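Sugar ABC transporter, sugar-binding protein (Streptococcus pneumoniae, PDB 2HEU) probably captures a sugar outside the cell, possibly raffinose or a related oligosaccharide, and delivers it to an ABC importer. Local coordinates at residues Y198-S210 and Q386-K400. Sequence-based numbering, arbitrary orientation.
Sequences YLRYSQPNAIKLS and QGMVNDLNAFFNPMK
Lys-400 runs its fully extended side chain alongside the loop that follows Leu-199 and brings its ammonium among three acceptors. Lys-400 NZ donates to Leu-199 O at 3.0 Å, to Ser-202 OG at 2.8 Å and to Gln-203 O at 3.0 Å. Ser-202 OG in turn donates to Tyr-198 O, so the hydroxyl links the lysine to the last turn of helix 192-199. Gln-203 O is also gripped by Ala-206 N, which closes the type II turn 203-206; the two donors reach this oxygen from opposite faces of its carbonyl plane.

Farther along, Asn-393 lays its amide against the backbone of Ile-207 and uses both ends. Asn-393 ND2 gives a nearly straight bond to Ile-207 O (2.8 Å, 168°), in both the amide and the carbonyl planes, while Asn-393 OD1 takes a longer one from Ile-207 N (3.3 Å), on a lone pair. The loop residue is thus paired much as by a neighbouring strand. One turn on, Asn-397 OD1 accepts from Asn-205 N at 2.9 Å.

On the apolar side of the contact, Leu-199 CB sits over one face of the Phe-396 ring, 4.0 Å from its centroid, with Phe-395 against the opposite face. In Ile-207, CG1 anti to the carbonyl carbon (chi1 -58°) carries CD1 to Leu-392 CB and Phe-396 CD2. Met-399 O and, nearer the rim, Met-399 CB lie over one face of the Arg-200 guanidinium, Tyr-201 CE1 over the centre of the other; Arg-200 NE bonds Tyr-365 O.

The contact therefore packs helix 385-396, near the C-terminus, against the connection between helices 192-199 and 212-222, with Phe-185 of helix 178-189 and Leu-375 of helix 370-382 adjoining Leu-392.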
loop_
_atom_site.group_PDB
_atom_site.type_symbol
_atom_site.label_atom_id
_atom_site.label_comp_id
_atom_site.label_asym_id
_atom_site.label_seq_id
_atom_site.Cartn_x
_atom_site.Cartn_y
_atom_site.Cartn_z
ATOM N N TYR A 198 20.296 2.936 -3.744
ATOM C CA TYR A 198 20.871 4.185 -3.185
ATOM C C TYR A 198 20.883 4.136 -1.654
ATOM O O TYR A 198 21.857 4.532 -1.035
ATOM C CB TYR A 198 20.156 5.388 -3.697
ATOM C CG TYR A 198 20.683 6.671 -3.142
ATOM C CD1 TYR A 198 21.891 7.168 -3.557
ATOM C CD2 TYR A 198 20.034 7.332 -2.122
ATOM C CE1 TYR A 198 22.431 8.300 -2.993
ATOM C CE2 TYR A 198 20.549 8.464 -1.552
ATOM C CZ TYR A 198 21.772 8.942 -1.960
ATOM O OH TYR A 198 22.259 10.073 -1.385
ATOM N N LEU A 199 19.770 3.704 -1.056
ATOM C CA LEU A 199 19.563 3.834 0.388
ATOM C C LEU A 199 20.059 2.659 1.166
ATOM O O LEU A 199 20.822 2.772 2.123
ATOM C CB LEU A 199 18.078 3.995 0.657
ATOM C CG LEU A 199 17.432 5.270 0.144
ATOM C CD1 LEU A 199 15.904 5.221 0.360
ATOM C CD2 LEU A 199 18.006 6.513 0.918
ATOM N N ARG A 200 19.605 1.462 0.787
ATOM C CA ARG A 200 19.636 0.248 1.582
ATOM C C ARG A 200 20.850 -0.649 1.250
ATOM O O ARG A 200 21.419 -1.261 2.139
ATOM C CB ARG A 200 18.333 -0.541 1.369
ATOM C CG ARG A 200 18.321 -2.045 1.824
ATOM C CD ARG A 200 18.429 -2.164 3.308
ATOM N NE ARG A 200 18.522 -3.597 3.665
ATOM C CZ ARG A 200 19.612 -4.291 3.663
ATOM N NH1 ARG A 200 20.783 -3.746 3.425
ATOM N NH2 ARG A 200 19.575 -5.536 4.058
ATOM N N TYR A 201 21.198 -0.704 -0.064
ATOM C CA TYR A 201 22.225 -1.618 -0.506
ATOM C C TYR A 201 23.550 -0.943 -0.798
ATOM O O TYR A 201 24.503 -1.603 -1.224
ATOM C CB TYR A 201 21.771 -2.469 -1.623
ATOM C CG TYR A 201 20.606 -3.364 -1.234
ATOM C CD1 TYR A 201 20.792 -4.368 -0.280
ATOM C CD2 TYR A 201 19.356 -3.248 -1.821
ATOM C CE1 TYR A 201 19.763 -5.256 0.037
ATOM C CE2 TYR A 201 18.296 -4.108 -1.534
ATOM C CZ TYR A 201 18.550 -5.157 -0.592
ATOM O OH TYR A 201 17.515 -6.009 -0.314
ATOM N N SER A 202 23.604 0.366 -0.622
ATOM C CA SER A 202 24.842 1.142 -0.697
ATOM C C SER A 202 25.725 0.815 0.508
ATOM O O SER A 202 25.312 0.131 1.455
ATOM C CB SER A 202 24.492 2.597 -0.820
ATOM O OG SER A 202 23.647 2.950 0.287
ATOM N N GLN A 203 26.950 1.378 0.562
ATOM C CA GLN A 203 27.817 1.178 1.661
ATOM C C GLN A 203 27.334 1.892 2.897
ATOM O O GLN A 203 26.606 2.873 2.814
ATOM C CB GLN A 203 29.241 1.664 1.311
ATOM C CG GLN A 203 29.915 0.794 0.271
ATOM C CD GLN A 203 30.319 -0.444 0.921
ATOM O OE1 GLN A 203 31.299 -0.515 1.674
ATOM N NE2 GLN A 203 29.535 -1.371 0.767
ATOM N N PRO A 204 27.772 1.481 4.073
ATOM C CA PRO A 204 27.548 2.283 5.302
ATOM C C PRO A 204 28.016 3.710 5.037
ATOM O O PRO A 204 29.096 3.941 4.482
ATOM C CB PRO A 204 28.329 1.551 6.361
ATOM C CG PRO A 204 28.380 0.117 5.887
ATOM C CD PRO A 204 28.574 0.279 4.403
ATOM N N ASN A 205 27.220 4.664 5.545
ATOM C CA ASN A 205 27.559 6.065 5.506
ATOM C C ASN A 205 27.695 6.605 4.076
ATOM O O ASN A 205 28.216 7.704 3.920
ATOM C CB ASN A 205 28.774 6.411 6.337
ATOM C CG ASN A 205 28.485 6.106 7.804
ATOM O OD1 ASN A 205 29.311 5.399 8.519
ATOM N ND2 ASN A 205 27.375 6.560 8.274
ATOM N N ALA A 206 27.139 5.932 3.059
ATOM C CA ALA A 206 27.302 6.395 1.706
ATOM C C ALA A 206 26.274 7.423 1.280
ATOM O O ALA A 206 26.424 7.993 0.206
ATOM C CB ALA A 206 27.276 5.262 0.694
ATOM N N ILE A 207 25.292 7.692 2.062
ATOM C CA ILE A 207 24.304 8.702 1.697
ATOM C C ILE A 207 24.886 10.054 2.088
ATOM O O ILE A 207 25.189 10.257 3.273
ATOM C CB ILE A 207 22.939 8.443 2.392
ATOM C CG1 ILE A 207 22.410 7.038 2.012
ATOM C CG2 ILE A 207 21.931 9.560 2.132
ATOM C CD1 ILE A 207 21.328 6.518 2.934
ATOM N N LYS A 208 25.092 10.953 1.136
ATOM C CA LYS A 208 25.711 12.254 1.399
ATOM C C LYS A 208 24.857 13.366 0.883
ATOM O O LYS A 208 24.212 13.286 -0.153
ATOM C CB LYS A 208 27.079 12.314 0.737
ATOM C CG LYS A 208 28.091 11.460 1.455
ATOM C CD LYS A 208 29.368 11.255 0.664
ATOM C CE LYS A 208 30.043 12.389 0.198
ATOM N NZ LYS A 208 31.340 11.963 -0.370
ATOM N N LEU A 209 24.904 14.478 1.617
ATOM C CA LEU A 209 24.139 15.671 1.239
ATOM C C LEU A 209 24.481 16.166 -0.147
ATOM O O LEU A 209 23.623 16.643 -0.842
ATOM C CB LEU A 209 24.387 16.751 2.304
ATOM C CG LEU A 209 23.628 18.023 2.075
ATOM C CD1 LEU A 209 22.129 17.818 2.020
ATOM C CD2 LEU A 209 24.008 19.040 3.209
ATOM N N SER A 210 25.745 15.986 -0.564
ATOM C CA SER A 210 26.192 16.406 -1.866
ATOM C C SER A 210 25.726 15.537 -3.006
ATOM O O SER A 210 25.911 15.864 -4.167
ATOM C CB SER A 210 27.708 16.492 -1.862
ATOM O OG SER A 210 28.328 15.296 -1.383
ATOM N N GLN A 386 21.235 18.420 6.557
ATOM C CA GLN A 386 22.287 17.540 7.048
ATOM C C GLN A 386 21.727 16.578 8.088
ATOM O O GLN A 386 22.127 15.410 8.149
ATOM C CB GLN A 386 23.467 18.354 7.573
ATOM C CG GLN A 386 24.655 17.424 7.970
ATOM C CD GLN A 386 25.260 16.783 6.718
ATOM O OE1 GLN A 386 25.257 15.506 6.650
ATOM N NE2 GLN A 386 25.727 17.518 5.806
ATOM N N GLY A 387 20.859 17.056 8.965
ATOM C CA GLY A 387 20.263 16.208 9.951
ATOM C C GLY A 387 19.508 15.046 9.334
ATOM O O GLY A 387 19.544 13.926 9.802
ATOM N N MET A 388 18.761 15.322 8.242
ATOM C CA MET A 388 18.038 14.262 7.559
ATOM C C MET A 388 18.994 13.237 6.959
ATOM O O MET A 388 18.758 12.040 7.053
ATOM C CB MET A 388 17.070 14.851 6.500
ATOM C CG MET A 388 16.302 13.781 5.785
ATOM S SD MET A 388 14.920 14.354 4.823
ATOM C CE MET A 388 15.681 15.312 3.520
ATOM N N VAL A 389 20.076 13.697 6.318
ATOM C CA VAL A 389 21.099 12.779 5.809
ATOM C C VAL A 389 21.669 11.952 6.927
ATOM O O VAL A 389 21.819 10.721 6.797
ATOM C CB VAL A 389 22.162 13.567 5.046
ATOM C CG1 VAL A 389 23.355 12.668 4.721
ATOM C CG2 VAL A 389 21.577 14.190 3.783
ATOM N N ASN A 390 22.014 12.575 8.033
ATOM C CA ASN A 390 22.532 11.842 9.161
ATOM C C ASN A 390 21.549 10.789 9.650
ATOM O O ASN A 390 21.919 9.637 9.958
ATOM C CB ASN A 390 22.890 12.810 10.270
ATOM C CG ASN A 390 24.101 13.673 9.975
ATOM O OD1 ASN A 390 24.845 13.412 9.034
ATOM N ND2 ASN A 390 24.248 14.721 10.767
ATOM N N ASP A 391 20.261 11.157 9.727
ATOM C CA ASP A 391 19.214 10.232 10.117
ATOM C C ASP A 391 19.092 9.066 9.174
ATOM O O ASP A 391 18.836 7.927 9.600
ATOM C CB ASP A 391 17.862 10.951 10.197
ATOM C CG ASP A 391 17.692 11.948 11.302
ATOM O OD1 ASP A 391 18.450 11.956 12.244
ATOM O OD2 ASP A 391 16.677 12.705 11.210
ATOM N N LEU A 392 19.179 9.326 7.893
ATOM C CA LEU A 392 19.108 8.253 6.889
ATOM C C LEU A 392 20.234 7.280 7.100
ATOM O O LEU A 392 20.020 6.055 7.119
ATOM C CB LEU A 392 19.181 8.837 5.453
ATOM C CG LEU A 392 17.867 9.519 4.988
ATOM C CD1 LEU A 392 18.158 10.452 3.850
ATOM C CD2 LEU A 392 16.827 8.486 4.582
ATOM N N ASN A 393 21.480 7.760 7.242
ATOM C CA ASN A 393 22.565 6.805 7.492
ATOM C C ASN A 393 22.375 6.074 8.817
ATOM O O ASN A 393 22.666 4.864 8.901
ATOM C CB ASN A 393 23.942 7.461 7.444
ATOM C CG ASN A 393 24.329 7.796 6.011
ATOM O OD1 ASN A 393 24.397 6.927 5.128
ATOM N ND2 ASN A 393 24.564 9.086 5.749
ATOM N N ALA A 394 21.917 6.752 9.850
ATOM C CA ALA A 394 21.737 6.072 11.115
ATOM C C ALA A 394 20.744 4.956 11.010
ATOM O O ALA A 394 20.890 3.902 11.626
ATOM C CB ALA A 394 21.340 7.067 12.214
ATOM N N PHE A 395 19.694 5.174 10.204
ATOM C CA PHE A 395 18.636 4.163 10.005
ATOM C C PHE A 395 19.092 3.011 9.145
ATOM O O PHE A 395 18.809 1.860 9.458
ATOM C CB PHE A 395 17.431 4.891 9.360
ATOM C CG PHE A 395 16.306 3.982 8.967
ATOM C CD1 PHE A 395 15.658 3.207 9.905
ATOM C CD2 PHE A 395 15.898 3.904 7.642
ATOM C CE1 PHE A 395 14.589 2.386 9.527
ATOM C CE2 PHE A 395 14.855 3.089 7.282
ATOM C CZ PHE A 395 14.196 2.346 8.193
ATOM N N PHE A 396 19.811 3.292 8.037
ATOM C CA PHE A 396 20.192 2.228 7.123
ATOM C C PHE A 396 21.462 1.546 7.528
ATOM O O PHE A 396 21.640 0.337 7.187
ATOM C CB PHE A 396 20.262 2.739 5.666
ATOM C CG PHE A 396 18.899 3.020 5.080
ATOM C CD1 PHE A 396 18.018 1.950 4.843
ATOM C CD2 PHE A 396 18.469 4.300 4.801
ATOM C CE1 PHE A 396 16.759 2.163 4.350
ATOM C CE2 PHE A 396 17.201 4.537 4.297
ATOM C CZ PHE A 396 16.351 3.448 4.090
ATOM N N ASN A 397 22.384 2.189 8.232
ATOM C CA ASN A 397 23.654 1.533 8.586
ATOM C C ASN A 397 23.446 0.189 9.246
ATOM O O ASN A 397 24.193 -0.755 8.887
ATOM C CB ASN A 397 24.517 2.455 9.459
ATOM C CG ASN A 397 25.207 3.546 8.656
ATOM O OD1 ASN A 397 25.343 3.494 7.424
ATOM N ND2 ASN A 397 25.735 4.490 9.396
ATOM N N PRO A 398 22.574 0.010 10.227
ATOM C CA PRO A 398 22.467 -1.312 10.884
ATOM C C PRO A 398 22.048 -2.405 9.909
ATOM O O PRO A 398 22.320 -3.594 10.145
ATOM C CB PRO A 398 21.476 -1.096 11.999
ATOM C CG PRO A 398 21.565 0.376 12.275
ATOM C CD PRO A 398 21.744 1.019 10.907
ATOM N N MET A 399 21.331 -2.059 8.847
ATOM C CA MET A 399 20.845 -3.031 7.871
ATOM C C MET A 399 21.987 -3.517 7.023
ATOM O O MET A 399 21.836 -4.565 6.336
ATOM C CB MET A 399 19.766 -2.469 7.020
ATOM C CG MET A 399 18.619 -1.797 7.833
ATOM S SD MET A 399 17.253 -1.405 6.769
ATOM C CE MET A 399 16.371 -0.210 7.819
ATOM N N LYS A 400 23.111 -2.789 7.005
ATOM C CA LYS A 400 24.244 -2.972 6.151
ATOM C C LYS A 400 25.436 -3.693 6.941
ATOM O O LYS A 400 26.385 -4.050 6.279
ATOM C CB LYS A 400 24.747 -1.626 5.624
ATOM C CG LYS A 400 23.687 -0.882 4.780
ATOM C CD LYS A 400 24.174 0.480 4.348
ATOM C CE LYS A 400 23.189 1.160 3.426
ATOM N NZ LYS A 400 23.634 2.503 3.046
#